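Local atomic coordinates of putative flavoprotein (Bacteroides eggerthii, PDB entry 4ICI), a protein that binds flavin mononucleotide in a flavodoxin-like domain and probably serves in electron transfer or another redox reaction, its exact role being unknown. Residues Tyr43-Ala48 against Ala77-Lys82; Ile106-Glu111 against Leu138-Tyr142; Trp147-Arg151 against Trp164-Val170. One frame throughout, in Å; residues are numbered along the deposited sequence. Where two conformers were deposited one is given.

Interaction 1 of 3, residues Tyr43-Ala48 against Ala77-Lys82; sequences YPIAPA and AIKSKK. With EDO (1,2-ethanediol), chain E.
Y43 reaches across to the 77-82 loop and ends in a hydrogen bond from OH to the backbone O of S80 at 2.6 Å. The acceptor lies at the ring edge, in the ring plane, and the donor arrives in the carbonyl plane on a lone pair. With CG anti to the backbone N (chi1 167°), the ring is laid under K82, whose CB stands 3.8 Å above the centroid of the Y43 ring, a CH-pi contact almost on the ring normal. A tyrosine suits this place because its face takes up aliphatic carbon while its hydroxyl satisfies a loop carbonyl. K82 supplies that carbon and then bends at chi2, so that CD runs back over the rim of the ring, while NZ leaves to bond N84.

Farther along, the two backbones run roughly antiparallel and make a single beta bridge between P47 and I78. The N of K79 bonds the O of A46 at 2.8 Å, nearly straight, and the N of A48 bonds the O of A77 at 2.9 Å. P47 has no N-H to give; its neighbours supply the bonding groups. Small side chains suit this close approach: CB of A48 and CB of A77 sit 3.8 Å apart. Between bridge and tyrosine, a water accepts from the N of A46 and the N of S80 where the backbones diverge. The O of I45 accepts from O2 of a 1,2-ethanediol, probably from the crystallisation liquor. On the inner side CG2 of I45 meets CD1 of I78 at 3.7 Å.

The loop lies along the end of edge strand 41-44. Y43 also packs on L17 and A19 of strand 16-20, and both isoleucines reach helix 104-112, I45 on I106 and F109, I78 on I105 and T108.

Interaction 2 of 3, residues Ile106-Glu111 against Leu138-Tyr142; sequences INTFIE and LKKTY
Y142, the first residue beyond helix 132-141, pushes its phenol ring against helix 104-112. Its CG lies anti to its own carbonyl carbon (chi1 -56°), which sets the ring between I110 and T141. CG2 of I110 stands 3.6 Å from the centroid of the Y142 ring, on the ring normal; CG2 of T141 is over the opposite face, nearer the rim. CD1 of I110 meets CD2 of L138 at 4.0 Å, so the aliphatic contact continues past the ring edge.

The phenol oxygen is gripped twice. ND2 of N107 donates to OH of Y142 at 3.0 Å, close to the amide plane, which stands 47° from the ring; a water links ND2 to OG1 of T141, whose main partner is the O of V137. The E111 chain, extended beyond CG, brings OE2 to OH of Y142, which donates to it at 2.6 Å from above the carboxylate plane, 71° from that of the ring. A phenylalanine in place of Y142 would probably leave ND2 of N107 and OE2 of E111 without the hydroxyl they share. E111 also forms a salt bridge with R75 through OE1, and its charge probably strengthens the short phenol bond.

Interaction 3 of 3, residues Trp147-Arg151 against Trp164-Val170; sequences WKEGR and WLDVIAV
The 147-151 segment, on the broken edge strand 146-152, passes the last turns of helix 158-168, with K148 nearest I168 (CA to CA 6.7 Å) and R151 nearest W164 (CA to CA 7.9 Å). The helix ends in a Schellman motif: A169 takes a positive phi of 59°, and the N of V170 bonds back to the O of L165. Two carbonyls then receive donors across the contact. NZ of K148 gives a hydrogen bond to the O of I168 at 2.9 Å, in the carbonyl plane, its extended chain suiting a lysine to a helix C-terminus, where carbonyls lack helical partners and a positive charge would be favourable. In the other direction NE1 of W164 donates to the O of E149 at 3.0 Å, nearly straight and within the indole plane.

This is the last beta-alpha unit of the flavodoxin-like fold, in which the final helix turns back to pack beside the strand that precedes it; W164 and I168 also lean on V121 of the adjoining strand 119-125.

W164 has its CG anti to the backbone N (chi1 163°), which turns one indole face toward R151. CG of R151 lies 3.3 Å from the centroid of the five-membered ring of W164, a close CH-pi contact, and the chain then bends at chi2 to carry the guanidinium over CD1, its plane 33° from that of the indole. NH1 of R151 is fixed by a bond to the O of G150, while CG1 of V167 borders the guanidinium edge. Against the other indole face rests CD2 of L165. I168, beta-branched, sets its CG2 3.5 Å from the O of E149.

In the fold
From the N terminus the chain lays down strand 16-20 and edge strand 41-44, and interaction 1 closes the long excursion that includes helix 64-70, before central strand 90-96. Interaction 2 then joins helix 104-112 to the end of helix 132-141, spanning strand 119-125, and interaction 3 seats the final helix on strand 146-152, the other edge. The three follow in series, neither nested nor crossed. Interactions 1 and 2 touch where Y43, I45 and I78 meet helix 104-112; interactions 2 and 3 touch where W147 meets L138, K139 and Y142. Interactions 1 and 3 remain apart, their centres about 25 Å from each other, at opposite edges of one parallel sheet.

Interaction 1 of 3, residues Tyr43-Ala48 against Ala77-Lys82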
loop_
_atom_site.group_PDB
_atom_site.type_symbol
_atom_site.label_atom_id
_atom_site.label_comp_id
_atom_site.label_asym_id
_atom_site.label_seq_id
_atom_site.Cartn_x
_atom_site.Cartn_y
_atom_site.Cartn_z
ATOM N N TYR A 43 9.225 1.633 4.528
ATOM C CA TYR A 43 9.727 0.497 3.784
ATOM C C TYR A 43 9.204 0.607 2.342
ATOM O O TYR A 43 8.036 0.312 2.061
ATOM C CB TYR A 43 9.288 -0.818 4.425
ATOM C CG TYR A 43 9.493 -2.059 3.555
ATOM C CD1 TYR A 43 10.756 -2.452 3.138
ATOM C CD2 TYR A 43 8.422 -2.839 3.193
ATOM C CE1 TYR A 43 10.928 -3.589 2.337
ATOM C CE2 TYR A 43 8.596 -3.970 2.399
ATOM C CZ TYR A 43 9.835 -4.326 1.982
ATOM O OH TYR A 43 9.974 -5.478 1.201
ATOM N N PRO A 44 10.072 1.055 1.412
ATOM C CA PRO A 44 9.703 1.013 0.023
ATOM C C PRO A 44 9.657 -0.450 -0.463
ATOM O O PRO A 44 10.628 -1.215 -0.320
ATOM C CB PRO A 44 10.811 1.801 -0.671
ATOM C CG PRO A 44 11.511 2.596 0.441
ATOM C CD PRO A 44 11.392 1.681 1.626
ATOM N N ILE A 45 8.520 -0.825 -1.031
ATOM C CA ILE A 45 8.329 -2.148 -1.628
ATOM C C ILE A 45 8.888 -2.044 -3.043
ATOM O O ILE A 45 8.221 -1.490 -3.925
ATOM C CB ILE A 45 6.829 -2.535 -1.662
ATOM C CG1 ILE A 45 6.220 -2.582 -0.226
ATOM C CG2 ILE A 45 6.648 -3.857 -2.392
ATOM C CD1 ILE A 45 4.671 -2.644 -0.176
ATOM N N ALA A 46 10.125 -2.521 -3.231
ATOM C CA ALA A 46 10.838 -2.328 -4.477
ATOM C C ALA A 46 10.670 -3.541 -5.375
ATOM O O ALA A 46 11.013 -4.662 -4.992
ATOM C CB ALA A 46 12.337 -2.085 -4.237
ATOM N N PRO A 47 10.126 -3.343 -6.565
ATOM C CA PRO A 47 10.069 -4.456 -7.495
ATOM C C PRO A 47 11.448 -4.954 -7.927
ATOM O O PRO A 47 12.349 -4.166 -8.191
ATOM C CB PRO A 47 9.329 -3.912 -8.689
ATOM C CG PRO A 47 9.268 -2.489 -8.527
ATOM C CD PRO A 47 9.622 -2.101 -7.134
ATOM N N ALA A 48 11.595 -6.263 -8.031
ATOM C CA ALA A 48 12.809 -6.847 -8.546
ATOM C C ALA A 48 13.088 -6.397 -9.992
ATOM O O ALA A 48 14.248 -6.229 -10.372
ATOM C CB ALA A 48 12.749 -8.350 -8.439
ATOM N N ALA A 77 7.609 -9.853 -8.292
ATOM C CA ALA A 77 8.672 -10.130 -7.349
ATOM C C ALA A 77 9.167 -8.853 -6.667
ATOM O O ALA A 77 9.258 -7.766 -7.284
ATOM C CB ALA A 77 9.827 -10.823 -8.063
ATOM N N ILE A 78 9.464 -8.991 -5.379
ATOM C CA ILE A 78 10.003 -7.917 -4.539
ATOM C C ILE A 78 11.512 -8.150 -4.365
ATOM O O ILE A 78 11.944 -9.277 -4.109
ATOM C CB ILE A 78 9.274 -7.839 -3.176
ATOM C CG1 ILE A 78 7.820 -7.373 -3.369
ATOM C CG2 ILE A 78 10.031 -6.925 -2.181
ATOM C CD1 ILE A 78 6.904 -7.554 -2.120
ATOM N N LYS A 79 12.302 -7.090 -4.451
ATOM C CA LYS A 79 13.754 -7.186 -4.267
ATOM C C LYS A 79 14.161 -7.763 -2.938
ATOM O O LYS A 79 14.910 -8.757 -2.861
ATOM C CB LYS A 79 14.396 -5.812 -4.363
ATOM C CG LYS A 79 14.803 -5.421 -5.723
ATOM C CD LYS A 79 15.827 -4.309 -5.680
ATOM C CE LYS A 79 15.929 -3.669 -7.026
ATOM N NZ LYS A 79 17.063 -2.684 -7.123
ATOM N N SER A 80 13.694 -7.130 -1.863
ATOM C CA SER A 80 14.147 -7.452 -0.505
ATOM C C SER A 80 13.000 -7.319 0.465
ATOM O O SER A 80 12.322 -6.271 0.452
ATOM C CB SER A 80 15.251 -6.474 -0.101
ATOM O OG SER A 80 16.347 -6.600 -0.978
ATOM N N LYS A 81 12.800 -8.329 1.308
ATOM C CA LYS A 81 11.797 -8.249 2.379
ATOM C C LYS A 81 12.246 -7.316 3.490
ATOM O O LYS A 81 13.436 -6.998 3.657
ATOM C CB LYS A 81 11.505 -9.631 2.990
ATOM C CG LYS A 81 10.841 -10.594 2.018
ATOM C CD LYS A 81 10.427 -11.891 2.681
ATOM C CE LYS A 81 9.675 -12.815 1.734
ATOM N NZ LYS A 81 9.168 -13.991 2.497
ATOM N N LYS A 82 11.259 -6.881 4.264
ATOM C CA LYS A 82 11.518 -6.144 5.490
ATOM C C LYS A 82 11.870 -7.125 6.609
ATOM O O LYS A 82 11.002 -7.810 7.167
ATOM C CB LYS A 82 10.290 -5.291 5.856
ATOM C CG LYS A 82 10.526 -4.330 7.020
ATOM C CD LYS A 82 11.481 -3.221 6.652
ATOM C CE LYS A 82 11.507 -2.087 7.643
ATOM N NZ LYS A 82 12.739 -2.107 8.447
HETATM C C1 EDO E . 10.326 1.511 -4.233
HETATM O O1 EDO E . 10.588 1.177 -5.606
HETATM C C2 EDO E . 8.849 1.815 -3.919
HETATM O O2 EDO E . 7.935 1.093 -4.705
HETATM O O HOH W 1 12.227 -4.321 -1.707
#

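Interaction 2 of 3, residues Ile106-Glu111 against Leu138-Tyr142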
loop_
_atom_site.group_PDB
_atom_site.type_symbol
_atom_site.label_atom_id
_atom_site.label_comp_id
_atom_site.label_asym_id
_atom_site.label_seq_id
_atom_site.Cartn_x
_atom_site.Cartn_y
_atom_site.Cartn_z
ATOM N N ILE A 106 1.392 -5.574 -4.058
ATOM C CA ILE A 106 0.875 -5.480 -2.697
ATOM C C ILE A 106 0.509 -6.878 -2.164
ATOM O O ILE A 106 0.782 -7.194 -1.005
ATOM C CB ILE A 106 -0.307 -4.493 -2.607
ATOM C CG1 ILE A 106 0.173 -3.067 -2.948
ATOM C CG2 ILE A 106 -0.927 -4.541 -1.211
ATOM C CD1 ILE A 106 1.402 -2.520 -2.134
ATOM N N ASN A 107 -0.074 -7.705 -3.018
ATOM C CA ASN A 107 -0.321 -9.095 -2.652
ATOM C C ASN A 107 1.005 -9.830 -2.374
ATOM O O ASN A 107 1.121 -10.609 -1.421
ATOM C CB ASN A 107 -1.115 -9.831 -3.734
ATOM C CG ASN A 107 -2.439 -9.159 -4.057
ATOM O OD1 ASN A 107 -2.501 -8.234 -4.883
ATOM N ND2 ASN A 107 -3.511 -9.611 -3.403
ATOM N N THR A 108 2.028 -9.596 -3.213
ATOM C CA THR A 108 3.334 -10.215 -2.943
ATOM C C THR A 108 3.852 -9.806 -1.557
ATOM O O THR A 108 4.318 -10.657 -0.781
ATOM C CB THR A 108 4.381 -9.833 -3.989
ATOM O OG1 THR A 108 3.799 -10.010 -5.285
ATOM C CG2 THR A 108 5.666 -10.644 -3.813
ATOM N N PHE A 109 3.713 -8.526 -1.223
ATOM C CA PHE A 109 4.133 -8.037 0.069
ATOM C C PHE A 109 3.394 -8.720 1.228
ATOM O O PHE A 109 4.023 -9.250 2.178
ATOM C CB PHE A 109 3.939 -6.516 0.177
ATOM C CG PHE A 109 4.156 -6.006 1.570
ATOM C CD1 PHE A 109 5.427 -5.957 2.116
ATOM C CD2 PHE A 109 3.066 -5.570 2.352
ATOM C CE1 PHE A 109 5.622 -5.519 3.417
ATOM C CE2 PHE A 109 3.285 -5.152 3.646
ATOM C CZ PHE A 109 4.547 -5.129 4.163
ATOM N N ILE A 110 2.065 -8.722 1.149
ATOM C CA ILE A 110 1.239 -9.265 2.237
ATOM C C ILE A 110 1.540 -10.756 2.426
ATOM O O ILE A 110 1.643 -11.229 3.555
ATOM C CB ILE A 110 -0.247 -9.019 1.976
ATOM C CG1 ILE A 110 -0.569 -7.529 2.119
ATOM C CG2 ILE A 110 -1.152 -9.863 2.926
ATOM C CD1 ILE A 110 -1.905 -7.145 1.530
ATOM N N GLU A 111 1.678 -11.486 1.319
ATOM C CA GLU A 111 1.868 -12.925 1.402
ATOM C C GLU A 111 3.279 -13.338 1.844
ATOM O O GLU A 111 3.512 -14.480 2.300
ATOM C CB GLU A 111 1.468 -13.576 0.078
ATOM C CG GLU A 111 -0.004 -13.465 -0.173
ATOM C CD GLU A 111 -0.463 -13.959 -1.518
ATOM O OE1 GLU A 111 0.362 -14.569 -2.262
ATOM O OE2 GLU A 111 -1.662 -13.739 -1.817
ATOM N N LEU A 138 -8.841 -6.138 -0.850
ATOM C CA LEU A 138 -7.776 -6.607 0.012
ATOM C C LEU A 138 -8.310 -7.254 1.293
ATOM O O LEU A 138 -7.795 -8.315 1.691
ATOM C CB LEU A 138 -6.807 -5.480 0.335
ATOM C CG LEU A 138 -5.803 -5.022 -0.719
ATOM C CD1 LEU A 138 -5.077 -3.734 -0.216
ATOM C CD2 LEU A 138 -4.794 -6.113 -1.070
ATOM N N LYS A 139 -9.314 -6.635 1.915
ATOM C CA LYS A 139 -9.883 -7.172 3.164
ATOM C C LYS A 139 -10.512 -8.550 2.924
ATOM O O LYS A 139 -10.331 -9.457 3.722
ATOM C CB LYS A 139 -10.878 -6.174 3.764
ATOM C CG LYS A 139 -11.469 -6.608 5.081
ATOM C CD LYS A 139 -12.283 -5.465 5.743
ATOM C CE LYS A 139 -12.882 -5.927 7.064
ATOM N NZ LYS A 139 -13.604 -4.796 7.759
ATOM N N LYS A 140 -11.195 -8.703 1.785
ATOM C CA LYS A 140 -11.799 -9.982 1.441
ATOM C C LYS A 140 -10.765 -11.043 1.080
ATOM O O LYS A 140 -10.971 -12.233 1.309
ATOM C CB LYS A 140 -12.817 -9.816 0.320
ATOM C CG LYS A 140 -14.080 -9.057 0.719
ATOM C CD LYS A 140 -15.011 -8.853 -0.470
ATOM C CE LYS A 140 -16.313 -8.186 -0.090
ATOM N NZ LYS A 140 -17.128 -9.082 0.807
ATOM N N THR A 141 -9.656 -10.610 0.487
ATOM C CA THR A 141 -8.576 -11.544 0.129
ATOM C C THR A 141 -7.808 -12.054 1.358
ATOM O O THR A 141 -7.401 -13.223 1.412
ATOM C CB THR A 141 -7.572 -10.889 -0.857
ATOM O OG1 THR A 141 -8.285 -10.352 -1.975
ATOM C CG2 THR A 141 -6.529 -11.908 -1.336
ATOM N N TYR A 142 -7.663 -11.186 2.359
ATOM C CA TYR A 142 -6.853 -11.480 3.553
ATOM C C TYR A 142 -7.688 -11.243 4.810
ATOM O O TYR A 142 -7.395 -10.358 5.632
ATOM C CB TYR A 142 -5.600 -10.642 3.567
ATOM C CG TYR A 142 -4.780 -10.834 2.308
ATOM C CD1 TYR A 142 -4.139 -12.027 2.054
ATOM C CD2 TYR A 142 -4.659 -9.810 1.368
ATOM C CE1 TYR A 142 -3.428 -12.231 0.862
ATOM C CE2 TYR A 142 -3.953 -9.994 0.194
ATOM C CZ TYR A 142 -3.325 -11.208 -0.051
ATOM O OH TYR A 142 -2.624 -11.404 -1.216
HETATM O O HOH W 2 -6.484 -9.444 -3.900
#

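Interaction 3 of 3, residues Trp147-Arg151 against Trp164-Val170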
loop_
_atom_site.group_PDB
_atom_site.type_symbol
_atom_site.label_atom_id
_atom_site.label_comp_id
_atom_site.label_asym_id
_atom_site.label_seq_id
_atom_site.Cartn_x
_atom_site.Cartn_y
_atom_site.Cartn_z
ATOM N N TRP A 147 -7.689 -5.496 9.667
ATOM C CA TRP A 147 -7.769 -4.331 8.783
ATOM C C TRP A 147 -8.531 -3.205 9.424
ATOM O O TRP A 147 -9.587 -3.419 10.013
ATOM C CB TRP A 147 -8.484 -4.697 7.499
ATOM C CG TRP A 147 -7.730 -5.650 6.619
ATOM C CD1 TRP A 147 -7.928 -6.988 6.495
ATOM C CD2 TRP A 147 -6.721 -5.307 5.676
ATOM N NE1 TRP A 147 -7.077 -7.509 5.578
ATOM C CE2 TRP A 147 -6.313 -6.500 5.052
ATOM C CE3 TRP A 147 -6.078 -4.115 5.326
ATOM C CZ2 TRP A 147 -5.329 -6.526 4.057
ATOM C CZ3 TRP A 147 -5.108 -4.142 4.349
ATOM C CH2 TRP A 147 -4.743 -5.330 3.726
ATOM N N LYS A 148 -8.010 -2.001 9.279
ATOM C CA LYS A 148 -8.739 -0.786 9.609
ATOM C C LYS A 148 -8.930 0.031 8.367
ATOM O O LYS A 148 -8.292 -0.228 7.349
ATOM C CB LYS A 148 -8.034 -0.004 10.714
ATOM C CG LYS A 148 -7.982 -0.713 12.088
ATOM C CD LYS A 148 -7.447 0.177 13.220
ATOM C CE LYS A 148 -7.687 -0.428 14.616
ATOM N NZ LYS A 148 -7.225 0.462 15.750
ATOM N N GLU A 149 -9.819 1.020 8.445
ATOM C CA GLU A 149 -10.177 1.834 7.311
ATOM C C GLU A 149 -9.046 2.803 6.961
ATOM O O GLU A 149 -8.517 3.512 7.831
ATOM C CB GLU A 149 -11.466 2.598 7.621
ATOM C CG GLU A 149 -12.693 1.693 7.705
ATOM C CD GLU A 149 -13.065 1.127 6.367
ATOM O OE1 GLU A 149 -13.305 1.929 5.449
ATOM O OE2 GLU A 149 -13.112 -0.125 6.248
ATOM N N GLY A 150 -8.723 2.828 5.688
ATOM C CA GLY A 150 -7.685 3.687 5.167
ATOM C C GLY A 150 -8.226 4.910 4.468
ATOM O O GLY A 150 -9.435 5.199 4.485
ATOM N N ARG A 151 -7.312 5.642 3.843
ATOM C CA ARG A 151 -7.637 6.898 3.182
ATOM C C ARG A 151 -6.856 7.072 1.906
ATOM O O ARG A 151 -5.704 6.624 1.792
ATOM C CB ARG A 151 -7.299 8.072 4.108
ATOM C CG ARG A 151 -8.065 8.120 5.441
ATOM C CD ARG A 151 -9.535 8.487 5.282
ATOM N NE ARG A 151 -10.227 8.625 6.569
ATOM C CZ ARG A 151 -10.807 7.621 7.220
ATOM N NH1 ARG A 151 -10.757 6.375 6.758
ATOM N NH2 ARG A 151 -11.402 7.850 8.386
ATOM N N TRP A 164 -7.771 11.369 10.892
ATOM C CA TRP A 164 -7.996 9.997 10.428
ATOM C C TRP A 164 -7.585 8.973 11.494
ATOM O O TRP A 164 -8.343 8.042 11.828
ATOM C CB TRP A 164 -7.181 9.790 9.151
ATOM C CG TRP A 164 -6.925 8.361 8.705
ATOM C CD1 TRP A 164 -7.745 7.262 8.813
ATOM C CD2 TRP A 164 -5.780 7.928 7.994
ATOM N NE1 TRP A 164 -7.172 6.181 8.191
ATOM C CE2 TRP A 164 -5.960 6.562 7.682
ATOM C CE3 TRP A 164 -4.632 8.571 7.555
ATOM C CZ2 TRP A 164 -5.019 5.832 6.961
ATOM C CZ3 TRP A 164 -3.680 7.842 6.873
ATOM C CH2 TRP A 164 -3.883 6.498 6.564
ATOM N N LEU A 165 -6.366 9.123 12.019
ATOM C CA LEU A 165 -5.858 8.137 12.970
ATOM C C LEU A 165 -6.602 8.133 14.314
ATOM O O LEU A 165 -6.752 7.083 14.946
ATOM C CB LEU A 165 -4.346 8.236 13.127
ATOM C CG LEU A 165 -3.606 8.005 11.793
ATOM C CD1 LEU A 165 -2.119 7.975 12.055
ATOM C CD2 LEU A 165 -4.083 6.767 11.041
ATOM N N ASP A 166 -7.160 9.271 14.689
ATOM C CA ASP A 166 -8.051 9.290 15.850
ATOM C C ASP A 166 -9.350 8.551 15.584
ATOM O O ASP A 166 -9.842 7.791 16.440
ATOM C CB ASP A 166 -8.388 10.727 16.266
ATOM C CG ASP A 166 -7.236 11.436 16.979
ATOM O OD1 ASP A 166 -6.244 10.776 17.402
ATOM O OD2 ASP A 166 -7.339 12.689 17.153
ATOM N N VAL A 167 -9.916 8.734 14.396
ATOM C CA VAL A 167 -11.162 8.018 14.037
ATOM C C VAL A 167 -10.962 6.508 14.104
ATOM O O VAL A 167 -11.829 5.774 14.611
ATOM C CB VAL A 167 -11.670 8.443 12.625
ATOM C CG1 VAL A 167 -12.762 7.509 12.068
ATOM C CG2 VAL A 167 -12.166 9.880 12.660
ATOM N N ILE A 168 -9.850 6.031 13.537
ATOM C CA ILE A 168 -9.606 4.583 13.475
ATOM C C ILE A 168 -8.873 4.037 14.705
ATOM O O ILE A 168 -8.624 2.842 14.795
ATOM C CB ILE A 168 -8.947 4.130 12.127
ATOM C CG1 ILE A 168 -7.499 4.620 12.005
ATOM C CG2 ILE A 168 -9.832 4.553 10.956
ATOM C CD1 ILE A 168 -6.689 3.827 10.947
ATOM N N ALA A 169 -8.572 4.914 15.654
ATOM C CA ALA A 169 -7.924 4.542 16.927
ATOM C C ALA A 169 -6.556 3.868 16.750
ATOM O O ALA A 169 -6.262 2.818 17.363
ATOM C CB ALA A 169 -8.849 3.678 17.752
ATOM N N VAL A 170 -5.711 4.515 15.943
ATOM C CA VAL A 170 -4.302 4.144 15.797
ATOM C C VAL A 170 -3.404 5.183 16.424
ATOM O O VAL A 170 -3.550 6.377 16.142
ATOM C CB VAL A 170 -3.925 3.990 14.313
ATOM C CG1 VAL A 170 -2.399 3.847 14.180
ATOM C CG2 VAL A 170 -4.696 2.827 13.726
#